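Local coordinates for uncharacterized protein (Thermus thermophilus HB8, PDB 6SCE) that probably cuts DNA as a type III CRISPR defence nuclease that is switched on by binding cyclic oligoadenylate, at residues Pro601-Glu609 against Tyr617-Ala626. Numbering follows the deposited sequence.
Sequences PNLVYMALE and YRFPEELEKA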
# COMPACT_ATOMS: atom_id res chain seq x y z
N PRO A 601 -12.22 -4.53 7.71
CA PRO A 601 -11.50 -3.32 8.12
C PRO A 601 -11.52 -2.16 7.10
O PRO A 601 -11.42 -1.01 7.51
CB PRO A 601 -10.05 -3.81 8.32
CG PRO A 601 -10.16 -5.28 8.51
CD PRO A 601 -11.35 -5.71 7.70
N ASN A 602 -11.62 -2.46 5.82
CA ASN A 602 -11.62 -1.39 4.81
C ASN A 602 -12.92 -1.23 4.04
O ASN A 602 -12.97 -0.48 3.09
CB ASN A 602 -10.41 -1.51 3.85
CG ASN A 602 -10.52 -2.66 2.88
OD1 ASN A 602 -11.39 -3.52 3.00
ND2 ASN A 602 -9.60 -2.71 1.91
N LEU A 603 -13.98 -1.92 4.46
CA LEU A 603 -15.29 -1.74 3.80
C LEU A 603 -16.30 -1.13 4.77
O LEU A 603 -16.18 -1.32 5.97
CB LEU A 603 -15.81 -3.06 3.27
CG LEU A 603 -14.85 -3.86 2.39
CD1 LEU A 603 -15.47 -5.19 2.00
CD2 LEU A 603 -14.48 -3.06 1.15
N VAL A 604 -17.26 -0.39 4.22
CA VAL A 604 -18.34 0.24 4.98
C VAL A 604 -19.65 -0.23 4.32
O VAL A 604 -19.77 -0.24 3.10
CB VAL A 604 -18.24 1.79 4.92
CG1 VAL A 604 -19.45 2.46 5.58
CG2 VAL A 604 -16.96 2.27 5.58
N TYR A 605 -20.60 -0.68 5.14
CA TYR A 605 -21.84 -1.28 4.66
C TYR A 605 -23.01 -0.35 4.92
O TYR A 605 -23.21 0.10 6.05
CB TYR A 605 -22.08 -2.61 5.35
CG TYR A 605 -21.12 -3.67 4.90
CD1 TYR A 605 -19.89 -3.84 5.52
CD2 TYR A 605 -21.43 -4.49 3.83
CE1 TYR A 605 -19.01 -4.82 5.10
CE2 TYR A 605 -20.56 -5.46 3.40
CZ TYR A 605 -19.35 -5.63 4.04
OH TYR A 605 -18.50 -6.61 3.59
N MSE A 606 -23.78 -0.06 3.87
CA MSE A 606 -24.95 0.81 3.99
C MSE A 606 -26.13 0.24 3.25
O MSE A 606 -25.99 -0.67 2.41
CB MSE A 606 -24.65 2.19 3.41
CG MSE A 606 -23.49 2.86 4.15
SE MSE A 606 -23.30 4.68 3.49
CE MSE A 606 -24.60 5.61 4.67
N ALA A 607 -27.31 0.77 3.55
CA ALA A 607 -28.52 0.30 2.90
C ALA A 607 -29.62 1.36 2.83
O ALA A 607 -29.77 2.18 3.74
CB ALA A 607 -29.03 -0.96 3.59
N LEU A 608 -30.38 1.33 1.74
CA LEU A 608 -31.52 2.22 1.56
C LEU A 608 -32.60 1.86 2.59
O LEU A 608 -33.13 2.75 3.27
CB LEU A 608 -32.05 2.17 0.13
CG LEU A 608 -31.38 3.13 -0.86
CD1 LEU A 608 -29.88 2.90 -0.93
CD2 LEU A 608 -31.99 3.01 -2.25
N GLU A 609 -32.88 0.57 2.71
CA GLU A 609 -33.74 0.05 3.78
C GLU A 609 -33.12 -1.16 4.46
O GLU A 609 -32.39 -1.93 3.82
CB GLU A 609 -35.12 -0.33 3.24
CG GLU A 609 -35.93 0.80 2.64
CD GLU A 609 -36.31 1.89 3.64
OE1 GLU A 609 -36.24 1.65 4.87
OE2 GLU A 609 -36.67 2.99 3.19
N TYR A 617 -25.41 1.01 8.08
CA TYR A 617 -25.86 2.38 8.10
C TYR A 617 -26.93 2.60 7.05
O TYR A 617 -27.08 1.83 6.11
CB TYR A 617 -24.70 3.35 7.87
CG TYR A 617 -23.66 3.31 8.96
CD1 TYR A 617 -22.62 2.38 8.92
CD2 TYR A 617 -23.71 4.20 10.02
CE1 TYR A 617 -21.66 2.33 9.91
CE2 TYR A 617 -22.75 4.17 11.03
CZ TYR A 617 -21.73 3.23 10.97
OH TYR A 617 -20.78 3.20 11.96
N ARG A 618 -27.69 3.67 7.25
CA ARG A 618 -28.80 3.99 6.39
C ARG A 618 -28.34 4.98 5.32
O ARG A 618 -27.81 6.04 5.62
CB ARG A 618 -29.97 4.55 7.21
CG ARG A 618 -31.28 4.63 6.44
CD ARG A 618 -32.41 5.22 7.29
NE ARG A 618 -33.32 6.03 6.48
CZ ARG A 618 -34.26 5.55 5.66
NH1 ARG A 618 -34.44 4.24 5.51
NH2 ARG A 618 -35.02 6.40 4.98
N PHE A 619 -28.56 4.62 4.06
CA PHE A 619 -28.18 5.46 2.94
C PHE A 619 -29.46 6.14 2.43
O PHE A 619 -30.44 5.44 2.18
CB PHE A 619 -27.58 4.59 1.83
CG PHE A 619 -26.96 5.37 0.72
CD1 PHE A 619 -27.72 5.78 -0.37
CD2 PHE A 619 -25.62 5.72 0.76
CE1 PHE A 619 -27.16 6.52 -1.39
CE2 PHE A 619 -25.05 6.46 -0.25
CZ PHE A 619 -25.82 6.87 -1.33
N PRO A 620 -29.46 7.46 2.23
CA PRO A 620 -28.30 8.34 2.32
C PRO A 620 -28.21 9.13 3.61
O PRO A 620 -27.26 9.92 3.77
CB PRO A 620 -28.53 9.31 1.16
CG PRO A 620 -30.03 9.44 1.11
CD PRO A 620 -30.55 8.06 1.43
N GLU A 621 -29.18 8.95 4.52
CA GLU A 621 -29.30 9.81 5.71
C GLU A 621 -28.06 9.77 6.58
O GLU A 621 -27.61 10.80 7.07
CB GLU A 621 -30.52 9.42 6.58
CG GLU A 621 -31.88 9.84 6.03
CD GLU A 621 -32.39 8.94 4.91
OE1 GLU A 621 -31.80 7.88 4.64
OE2 GLU A 621 -33.41 9.32 4.30
N GLU A 622 -27.51 8.57 6.77
CA GLU A 622 -26.36 8.38 7.65
C GLU A 622 -25.00 8.33 6.92
O GLU A 622 -24.07 7.72 7.44
CB GLU A 622 -26.54 7.10 8.47
CG GLU A 622 -27.71 7.17 9.44
CD GLU A 622 -27.76 5.97 10.35
OE1 GLU A 622 -27.80 4.83 9.84
OE2 GLU A 622 -27.76 6.16 11.59
N LEU A 623 -24.89 8.98 5.76
CA LEU A 623 -23.60 9.06 5.05
C LEU A 623 -22.51 9.65 5.95
O LEU A 623 -21.49 9.00 6.18
CB LEU A 623 -23.70 9.90 3.78
CG LEU A 623 -23.83 9.14 2.46
CD1 LEU A 623 -23.88 10.13 1.31
CD2 LEU A 623 -22.69 8.15 2.27
N GLU A 624 -22.73 10.86 6.44
CA GLU A 624 -21.79 11.49 7.36
C GLU A 624 -21.33 10.52 8.46
O GLU A 624 -20.13 10.33 8.67
CB GLU A 624 -22.44 12.73 7.99
CG GLU A 624 -21.57 13.50 8.98
CD GLU A 624 -20.57 14.42 8.32
OE1 GLU A 624 -20.08 14.10 7.21
OE2 GLU A 624 -20.26 15.47 8.91
N LYS A 625 -22.30 9.92 9.13
CA LYS A 625 -22.05 8.98 10.22
C LYS A 625 -21.22 7.78 9.76
O LYS A 625 -20.29 7.36 10.46
CB LYS A 625 -23.40 8.50 10.77
CG LYS A 625 -23.40 7.92 12.17
CD LYS A 625 -24.85 7.71 12.62
CE LYS A 625 -24.93 7.21 14.05
NZ LYS A 625 -24.46 5.80 14.17
N ALA A 626 -21.55 7.23 8.59
CA ALA A 626 -20.87 6.05 8.04
C ALA A 626 -19.44 6.34 7.59
O ALA A 626 -18.52 5.59 7.93
CB ALA A 626 -21.66 5.45 6.89
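V604 meets the short C-terminal helix methyl to methyl, its CG1 lying 3.9 Å from CB of A626. At Y605 the backbone takes over: its carbonyl oxygen accepts the amide of Y617 and also lies at the edge of the Y617 ring, near its plane. This bond opens a parallel ladder in which M606 pairs with Y617 and A607 with R618. M606, a selenomethionine, fills the space between the edge strand and the helix that follows it. Its chain bends at the last torsion (chi3 86°), bringing CE 3.4 Å from R618 O, against E622 O and beside CB of Y617 and of A626, while SE sits 3.7 Å from CD2 of L623 and reaches the edge of the F619 ring in a Met-aromatic contact. A607 is gripped through both backbone polar groups: its N donates to Y617 O at 2.8 Å, and its O receives F619 N at 2.7 Å. Beyond the ladder, L608 runs alongside F619, CD1 to CD1. E609 then forms a salt bridge with R618, OE1 to NH1 3.2 Å, the carboxylate and guanidinium planes 52° apart; E621 OE1 pairs with NE of the same guanidinium at 3.0 Å. A leucine in place of R618 would probably leave the carboxylates of E609 and E621 without their shared cation. In what is probably the nuclease domain, 603-607 lies between strand 584-592 and the edge strand 617-618 of a mixed sheet consistent with a PD-(D/E)XK core, with helix 561-579 against L603 and Y605 and helix 499-513 against L608, F619 and L623.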